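Local structure of deoxycytidylate deaminase (Cyanophage S-TIM5, 4P9D) at the thymidine-5'-triphosphate site and the thymidine-5'-phosphate site. The protein deaminates dCMP to dUMP as a zinc-dependent enzyme of the cytidine and deoxycytidylate deaminase family, and binds dTTP at a separate, probably regulatory nucleotide site. Residues are numbered along the deposited sequence; one frame, centred on the assembly and turned at random. Chains: chain A/B/C, Deoxycytidylate deaminase.

Site 1: the thymidine-5'-triphosphate site. Residues chain A 43-45, 47-52, 55, 74, 78; chain B 5, 38; chain C 107. With TTP (thymidine-5'-triphosphate), chain D; MG (magnesium ion), chain E.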
loop_
_atom_site.group_PDB
_atom_site.type_symbol
_atom_site.label_atom_id
_atom_site.label_comp_id
_atom_site.label_asym_id
_atom_site.label_seq_id
_atom_site.Cartn_x
_atom_site.Cartn_y
_atom_site.Cartn_z
ATOM N N HIS A 43 -14.350 -7.054 9.043
ATOM C CA HIS A 43 -15.507 -7.606 9.677
ATOM C C HIS A 43 -15.219 -7.786 11.118
ATOM O O HIS A 43 -14.348 -8.479 11.464
ATOM C CB HIS A 43 -15.895 -8.932 9.085
ATOM C CG HIS A 43 -14.791 -9.915 9.010
ATOM N ND1 HIS A 43 -14.341 -10.421 7.824
ATOM C CD2 HIS A 43 -14.071 -10.518 9.966
ATOM C CE1 HIS A 43 -13.373 -11.277 8.047
ATOM N NE2 HIS A 43 -13.200 -11.364 9.342
ATOM N N GLY A 44 -15.986 -7.145 11.950
ATOM C CA GLY A 44 -15.807 -7.211 13.385
ATOM C C GLY A 44 -17.042 -7.630 14.155
ATOM O O GLY A 44 -18.171 -7.451 13.696
ATOM N N TRP A 45 -16.818 -8.202 15.333
ATOM C CA TRP A 45 -17.894 -8.534 16.254
ATOM C C TRP A 45 -17.446 -8.227 17.677
ATOM O O TRP A 45 -16.277 -7.925 17.911
ATOM C CB TRP A 45 -18.303 -10.003 16.122
ATOM C CG TRP A 45 -17.183 -10.964 16.355
ATOM C CD1 TRP A 45 -16.806 -11.510 17.547
ATOM C CD2 TRP A 45 -16.298 -11.498 15.368
ATOM N NE1 TRP A 45 -15.738 -12.353 17.363
ATOM C CE2 TRP A 45 -15.404 -12.363 16.033
ATOM C CE3 TRP A 45 -16.168 -11.334 13.986
ATOM C CZ2 TRP A 45 -14.401 -13.058 15.366
ATOM C CZ3 TRP A 45 -15.172 -12.022 13.324
ATOM C CH2 TRP A 45 -14.301 -12.874 14.014
ATOM N N GLY A 47 -16.432 -8.779 21.609
ATOM C CA GLY A 47 -15.715 -9.767 22.392
ATOM C C GLY A 47 -14.519 -9.174 23.111
ATOM O O GLY A 47 -14.269 -7.971 23.035
ATOM N N THR A 48 -13.780 -10.027 23.812
ATOM C CA THR A 48 -12.590 -9.606 24.539
ATOM C C THR A 48 -11.453 -9.302 23.566
ATOM O O THR A 48 -11.480 -9.766 22.428
ATOM C CB THR A 48 -12.142 -10.688 25.541
ATOM O OG1 THR A 48 -11.678 -11.842 24.828
ATOM C CG2 THR A 48 -13.294 -11.083 26.450
ATOM N N PRO A 49 -10.456 -8.511 24.001
ATOM C CA PRO A 49 -9.291 -8.249 23.145
ATOM C C PRO A 49 -8.568 -9.526 22.715
ATOM O O PRO A 49 -8.784 -10.587 23.299
ATOM C CB PRO A 49 -8.389 -7.392 24.036
ATOM C CG PRO A 49 -9.325 -6.713 24.967
ATOM C CD PRO A 49 -10.424 -7.701 25.233
ATOM N N SER A 50 -7.722 -9.418 21.695
ATOM C CA SER A 50 -6.971 -10.565 21.203
ATOM C C SER A 50 -6.011 -11.089 22.264
ATOM O O SER A 50 -5.268 -10.322 22.877
ATOM C CB SER A 50 -6.200 -10.201 19.933
ATOM O OG SER A 50 -7.055 -9.624 18.963
ATOM N N GLY A 51 -6.040 -12.399 22.482
ATOM C CA GLY A 51 -5.150 -13.030 23.436
ATOM C C GLY A 51 -5.596 -12.887 24.877
ATOM O O GLY A 51 -4.863 -13.250 25.797
ATOM N N PHE A 52 -6.797 -12.353 25.074
ATOM C CA PHE A 52 -7.354 -12.214 26.414
ATOM C C PHE A 52 -7.575 -13.601 27.003
ATOM O O PHE A 52 -7.851 -14.550 26.271
ATOM C CB PHE A 52 -8.657 -11.418 26.376
ATOM C CG PHE A 52 -9.016 -10.778 27.684
ATOM C CD1 PHE A 52 -8.252 -9.741 28.193
ATOM C CD2 PHE A 52 -10.124 -11.201 28.397
ATOM C CE1 PHE A 52 -8.580 -9.146 29.394
ATOM C CE2 PHE A 52 -10.460 -10.607 29.597
ATOM C CZ PHE A 52 -9.685 -9.579 30.097
ATOM N N ASN A 55 -12.529 -15.947 26.364
ATOM C CA ASN A 55 -13.305 -15.416 25.253
ATOM C C ASN A 55 -14.747 -15.178 25.678
ATOM O O ASN A 55 -15.567 -14.699 24.896
ATOM C CB ASN A 55 -13.239 -16.356 24.049
ATOM C CG ASN A 55 -11.883 -16.333 23.369
ATOM O OD1 ASN A 55 -11.145 -15.352 23.467
ATOM N ND2 ASN A 55 -11.549 -17.414 22.673
ATOM N N ASN A 74 -14.036 -3.005 16.966
ATOM C CA ASN A 74 -13.155 -3.972 16.322
ATOM C C ASN A 74 -13.075 -3.747 14.819
ATOM O O ASN A 74 -12.027 -3.949 14.210
ATOM C CB ASN A 74 -13.623 -5.399 16.606
ATOM C CG ASN A 74 -13.013 -5.972 17.867
ATOM O OD1 ASN A 74 -11.817 -5.817 18.117
ATOM N ND2 ASN A 74 -13.831 -6.643 18.669
ATOM N N LYS A 78 -9.541 -2.877 13.249
ATOM C CA LYS A 78 -9.107 -3.731 12.152
ATOM C C LYS A 78 -8.732 -2.886 10.939
ATOM O O LYS A 78 -7.767 -3.184 10.237
ATOM C CB LYS A 78 -10.206 -4.730 11.782
ATOM C CG LYS A 78 -10.212 -5.990 12.631
ATOM C CD LYS A 78 -8.900 -6.156 13.381
ATOM C CE LYS A 78 -9.134 -6.308 14.875
ATOM N NZ LYS A 78 -10.198 -7.306 15.172
ATOM N N LYS B 5 -10.047 -22.076 13.877
ATOM C CA LYS B 5 -11.231 -22.361 14.682
ATOM C C LYS B 5 -12.418 -22.846 13.845
ATOM O O LYS B 5 -12.589 -22.424 12.702
ATOM C CB LYS B 5 -11.617 -21.110 15.473
ATOM C CG LYS B 5 -10.490 -20.092 15.543
ATOM C CD LYS B 5 -10.957 -18.731 16.019
ATOM C CE LYS B 5 -9.786 -17.928 16.560
ATOM N NZ LYS B 5 -10.164 -16.554 16.980
ATOM N N GLY B 38 -6.826 -13.993 9.153
ATOM C CA GLY B 38 -8.124 -13.876 9.790
ATOM C C GLY B 38 -9.019 -12.822 9.168
ATOM O O GLY B 38 -9.919 -12.297 9.824
ATOM N N GLN C 107 -5.648 -3.632 21.078
ATOM C CA GLN C 107 -6.250 -4.391 19.986
ATOM C C GLN C 107 -5.708 -3.920 18.637
ATOM O O GLN C 107 -5.723 -4.663 17.654
ATOM C CB GLN C 107 -7.778 -4.261 20.029
ATOM C CG GLN C 107 -8.532 -5.083 18.984
ATOM C CD GLN C 107 -8.489 -6.577 19.247
ATOM O OE1 GLN C 107 -8.010 -7.029 20.287
ATOM N NE2 GLN C 107 -8.997 -7.356 18.297
HETATM P PA TTP D . -10.688 -13.969 19.404
HETATM O O1A TTP D . -9.536 -13.981 18.361
HETATM O O2A TTP D . -11.081 -15.267 18.618
HETATM O O3A TTP D . -9.596 -14.048 20.549
HETATM P PB TTP D . -8.099 -14.510 20.392
HETATM O O1B TTP D . -7.286 -13.544 19.491
HETATM O O2B TTP D . -7.473 -14.497 21.809
HETATM O O3B TTP D . -8.075 -15.969 19.877
HETATM P PG TTP D . -8.452 -17.093 20.897
HETATM O O1G TTP D . -9.019 -18.280 20.158
HETATM O O2G TTP D . -7.233 -17.524 21.680
HETATM O O3G TTP D . -9.488 -16.548 21.851
HETATM O "O5'" TTP D . -10.953 -12.533 18.808
HETATM C "C5'" TTP D . -10.362 -11.466 19.482
HETATM C "C4'" TTP D . -11.166 -10.213 19.298
HETATM O "O4'" TTP D . -10.956 -9.683 18.022
HETATM C "C3'" TTP D . -12.613 -10.473 19.481
HETATM O "O3'" TTP D . -13.161 -9.529 20.310
HETATM C "C2'" TTP D . -13.203 -10.365 18.140
HETATM C "C1'" TTP D . -12.202 -9.555 17.399
HETATM N N1 TTP D . -12.118 -9.940 16.027
HETATM C C2 TTP D . -12.941 -9.257 15.075
HETATM O O2 TTP D . -13.710 -8.365 15.398
HETATM N N3 TTP D . -12.810 -9.683 13.732
HETATM C C4 TTP D . -11.930 -10.712 13.321
HETATM O O4 TTP D . -11.859 -11.037 12.149
HETATM C C5 TTP D . -11.096 -11.389 14.352
HETATM C C5M TTP D . -10.157 -12.479 13.957
HETATM C C6 TTP D . -11.197 -11.000 15.682
HETATM MG MG MG E . -9.485 -14.374 22.646
HETATM O O HOH W 1 -8.075 -15.552 23.614
HETATM O O HOH W 2 -9.808 -12.676 23.887
#
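Strand 40-45 runs extended past the thymine and reads it with backbone groups: the base N3-H of TTP points to the carbonyl O of A:His43 at 3.0 Å, in the carbonyl plane and nearly straight, while the amide N of A:Trp45 donates to the base carbonyl O2 of TTP. dTTP is the feedback inhibitor of allosteric dCMP deaminases, so this pocket, assembled from three chains, is probably the regulatory site. It exemplifies a base read at its edge and held over its faces. The indole of A:Trp45, its CG in the crowded position between backbone N and carbonyl carbon (chi1 58°), lays its six-membered ring on one face of thymine, centroids 3.8 Å apart and planes 18° off parallel; its five-membered ring lies under C2' of the deoxyribose. A:Lys78, bent at chi2, chi3 and chi4, brings its ammonium NZ over the thymine ring, 3.6 Å from the centroid, in a cation-pi contact. C:Gln107 reaches in from the neighbouring chain, its OE1 taking the amide N-H of A:Ser50 on a lone pair at 2.8 Å. From chain B, the extended tail of B:Lys5 pairs its charge with the alpha-phosphate, its hydrogen bond to O1A weak. Magnesium sits in an irregular octahedron of bridging O3A, beta-phosphate O2B, gamma-phosphate O3G, two waters and A:Asn55, whose side-chain carbonyl OD1 binds MG at 2.1 Å.

Site 2: the thymidine-5'-phosphate site. Residues chain A 25, 27-28, 30, 46, 64, 70-72, 96-98, 119. With TMP (thymidine-5'-phosphate), chain F.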
loop_
_atom_site.group_PDB
_atom_site.type_symbol
_atom_site.label_atom_id
_atom_site.label_comp_id
_atom_site.label_asym_id
_atom_site.label_seq_id
_atom_site.Cartn_x
_atom_site.Cartn_y
_atom_site.Cartn_z
ATOM N N CYS A 25 -20.308 -13.599 23.364
ATOM C CA CYS A 25 -21.174 -12.884 24.296
ATOM C C CYS A 25 -22.614 -13.379 24.205
ATOM O O CYS A 25 -23.109 -13.667 23.118
ATOM C CB CYS A 25 -21.117 -11.378 24.034
ATOM S SG CYS A 25 -19.451 -10.675 24.073
ATOM N N ARG A 27 -25.206 -11.783 26.231
ATOM C CA ARG A 27 -26.052 -10.609 26.420
ATOM C C ARG A 27 -26.581 -10.112 25.082
ATOM O O ARG A 27 -27.780 -9.877 24.921
ATOM C CB ARG A 27 -25.282 -9.488 27.120
ATOM C CG ARG A 27 -25.125 -9.657 28.620
ATOM C CD ARG A 27 -24.620 -8.370 29.254
ATOM N NE ARG A 27 -25.478 -7.231 28.937
ATOM C CZ ARG A 27 -26.498 -6.831 29.690
ATOM N NH1 ARG A 27 -26.788 -7.475 30.812
ATOM N NH2 ARG A 27 -27.227 -5.785 29.323
ATOM N N MET A 28 -25.673 -9.961 24.125
ATOM C CA MET A 28 -26.017 -9.460 22.803
ATOM C C MET A 28 -24.890 -9.749 21.817
ATOM O O MET A 28 -23.719 -9.510 22.113
ATOM C CB MET A 28 -26.303 -7.959 22.864
ATOM C CG MET A 28 -27.128 -7.433 21.706
ATOM S SD MET A 28 -27.392 -5.655 21.818
ATOM C CE MET A 28 -29.125 -5.554 21.381
ATOM N N VAL A 30 -23.319 -8.780 18.303
ATOM C CA VAL A 30 -23.294 -7.757 17.263
ATOM C C VAL A 30 -22.203 -8.029 16.230
ATOM O O VAL A 30 -21.113 -8.486 16.572
ATOM C CB VAL A 30 -23.078 -6.356 17.868
ATOM C CG1 VAL A 30 -23.438 -5.278 16.860
ATOM C CG2 VAL A 30 -23.913 -6.193 19.124
ATOM N N ASN A 46 -18.373 -8.301 18.625
ATOM C CA ASN A 46 -18.053 -7.971 20.007
ATOM C C ASN A 46 -17.380 -9.123 20.743
ATOM O O ASN A 46 -17.709 -10.289 20.532
ATOM C CB ASN A 46 -19.312 -7.541 20.759
ATOM C CG ASN A 46 -20.398 -8.593 20.727
ATOM O OD1 ASN A 46 -20.528 -9.339 19.756
ATOM N ND2 ASN A 46 -21.189 -8.660 21.791
ATOM N N THR A 64 -21.512 -7.124 31.559
ATOM C CA THR A 64 -20.511 -7.051 30.504
ATOM C C THR A 64 -19.158 -6.591 31.040
ATOM O O THR A 64 -19.047 -5.526 31.651
ATOM C CB THR A 64 -20.968 -6.106 29.372
ATOM O OG1 THR A 64 -21.880 -6.800 28.512
ATOM C CG2 THR A 64 -19.784 -5.638 28.552
ATOM N N HIS A 70 -16.726 -3.297 21.281
ATOM C CA HIS A 70 -17.922 -3.291 20.453
ATOM C C HIS A 70 -17.563 -3.789 19.059
ATOM O O HIS A 70 -16.409 -3.694 18.639
ATOM C CB HIS A 70 -18.541 -1.893 20.387
ATOM C CG HIS A 70 -19.261 -1.492 21.631
ATOM N ND1 HIS A 70 -19.941 -0.296 21.753
ATOM C CD2 HIS A 70 -19.419 -2.129 22.822
ATOM C CE1 HIS A 70 -20.478 -0.216 22.956
ATOM N NE2 HIS A 70 -20.177 -1.311 23.620
ATOM N N ALA A 71 -18.550 -4.333 18.354
ATOM C CA ALA A 71 -18.347 -4.821 16.994
ATOM C C ALA A 71 -17.828 -3.704 16.099
ATOM O O ALA A 71 -16.984 -3.923 15.231
ATOM C CB ALA A 71 -19.641 -5.389 16.436
ATOM N N GLU A 72 -18.341 -2.501 16.331
ATOM C CA GLU A 72 -17.949 -1.326 15.568
ATOM C C GLU A 72 -16.525 -0.909 15.921
ATOM O O GLU A 72 -15.790 -0.401 15.075
ATOM C CB GLU A 72 -18.922 -0.170 15.821
ATOM C CG GLU A 72 -20.366 -0.437 15.390
ATOM C CD GLU A 72 -21.081 -1.436 16.283
ATOM O OE1 GLU A 72 -20.775 -1.480 17.494
ATOM O OE2 GLU A 72 -21.948 -2.177 15.776
ATOM N N SER A 96 -27.783 -1.005 15.704
ATOM C CA SER A 96 -27.387 0.398 15.646
ATOM C C SER A 96 -26.296 0.693 16.672
ATOM O O SER A 96 -26.412 0.309 17.836
ATOM C CB SER A 96 -28.594 1.307 15.877
ATOM O OG SER A 96 -29.122 1.128 17.181
ATOM N N PRO A 97 -25.228 1.380 16.238
ATOM C CA PRO A 97 -24.040 1.619 17.067
ATOM C C PRO A 97 -24.268 2.614 18.205
ATOM O O PRO A 97 -25.184 3.433 18.146
ATOM C CB PRO A 97 -23.026 2.169 16.060
ATOM C CG PRO A 97 -23.861 2.836 15.028
ATOM C CD PRO A 97 -25.098 1.988 14.902
ATOM N N CYS A 98 -23.424 2.525 19.231
ATOM C CA CYS A 98 -23.487 3.412 20.389
ATOM C C CYS A 98 -22.899 4.779 20.037
ATOM O O CYS A 98 -22.207 4.907 19.027
ATOM C CB CYS A 98 -22.739 2.786 21.572
ATOM S SG CYS A 98 -20.939 2.845 21.437
ATOM N N TYR A 119 -31.222 -0.736 18.417
ATOM C CA TYR A 119 -30.873 -0.940 19.821
ATOM C C TYR A 119 -31.837 -0.238 20.777
ATOM O O TYR A 119 -32.586 0.651 20.373
ATOM C CB TYR A 119 -29.438 -0.456 20.071
ATOM C CG TYR A 119 -28.891 -0.778 21.446
ATOM C CD1 TYR A 119 -28.893 -2.081 21.931
ATOM C CD2 TYR A 119 -28.370 0.220 22.259
ATOM C CE1 TYR A 119 -28.397 -2.379 23.188
ATOM C CE2 TYR A 119 -27.870 -0.067 23.517
ATOM C CZ TYR A 119 -27.887 -1.368 23.976
ATOM O OH TYR A 119 -27.390 -1.653 25.226
HETATM P P TMP F . -24.448 -4.011 27.130
HETATM O O1P TMP F . -23.947 -4.924 28.166
HETATM O O2P TMP F . -23.709 -2.732 27.034
HETATM O O3P TMP F . -25.907 -3.882 27.027
HETATM O "O5'" TMP F . -24.030 -4.720 25.770
HETATM C "C5'" TMP F . -23.999 -6.151 25.702
HETATM C "C4'" TMP F . -23.119 -6.669 24.550
HETATM O "O4'" TMP F . -23.406 -5.901 23.347
HETATM C "C3'" TMP F . -21.631 -6.429 24.812
HETATM O "O3'" TMP F . -20.862 -7.335 24.020
HETATM C "C2'" TMP F . -21.468 -5.062 24.218
HETATM C "C1'" TMP F . -22.133 -5.387 22.904
HETATM N N1 TMP F . -22.366 -4.182 22.077
HETATM C C2 TMP F . -21.793 -4.052 20.870
HETATM O O2 TMP F . -21.063 -4.941 20.436
HETATM N N3 TMP F . -22.024 -2.909 20.093
HETATM C C4 TMP F . -22.855 -1.892 20.576
HETATM O O4 TMP F . -23.054 -0.888 19.894
HETATM C C5 TMP F . -23.443 -2.032 21.825
HETATM C C5M TMP F . -24.271 -1.035 22.325
HETATM C C6 TMP F . -23.201 -3.175 22.575
#
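Two first torsions set the arrangement: A:His70 turns CG anti to its carbonyl carbon (chi1 -75°), laying the imidazole flat along the thymine, and A:Asn46 holds CG in the crowded position between backbone N and carbonyl carbon (chi1 57°), aiming its carboxamide at the sugar. The imidazole and the base of TMP are almost parallel, 5° apart with centroids 3.6 Å from each other, so stacking fixes the tilt of the base. A:Val30 adds its CG2 methyl against the base carbonyl carbon C2. Farther along, the phenol ring of A:Tyr119 presents a face, toward its rim, to the thymine methyl C5M.

The carboxamide ND2 of A:Asn46 donates to the sugar 3'-hydroxyl O3' of TMP at 2.6 Å, almost in the amide plane, and also to the backbone O of A:Met28 at 2.7 Å. Its OD1 receives the amide N-H of A:Val30 from above the carbonyl plane, so backbone groups on both sides would disfavour a flipped amide and keep its N-H side toward the sugar.

At the phosphate, A:Arg27 bends at chi3 and pairs NE with phosphate oxygen O1P of TMP in a salt bridge whose hydrogen-bond geometry is weak; its NH2 reaches O3P of TMP at 3.3 Å, close to the guanidinium plane. The hydroxyl OG1 of A:Thr64 donates to phosphate oxygen O1P at 2.8 Å. At the opposite end of the nucleotide, the carboxylate OE1 of A:Glu72 accepts the base N3-H of TMP at 3.2 Å through its syn lone pair.

A:His70 and A:Cys98 are zinc ligands and A:Glu72 is the proton-shuttling glutamate of the family's HAE motif, so this is the catalytic pocket; dTMP, a product-like ligand without dCMP's 4-amino group, suggests how the substrate's sugar and phosphate are placed for deamination, though its base contacts may differ.

The C-alpha centres of site 1 and site 2 lie about 13 Å apart, and the centre of site 1 is about 11 Å from the catalytic A:Glu72. Though they share no residue, they are joined by continuous chain: A:Trp45 and A:Gly47 of site 1 flank A:Asn46 of site 2, and helix 71-81 gives A:Ala71 and A:Glu72 to site 2 but A:Asn74 and A:Lys78 to site 1. Such short links offer a plausible route for effector binding to influence catalysis. Because site 1 also draws on chains B and C, it could couple that signal to the packing of the six-chain assembly.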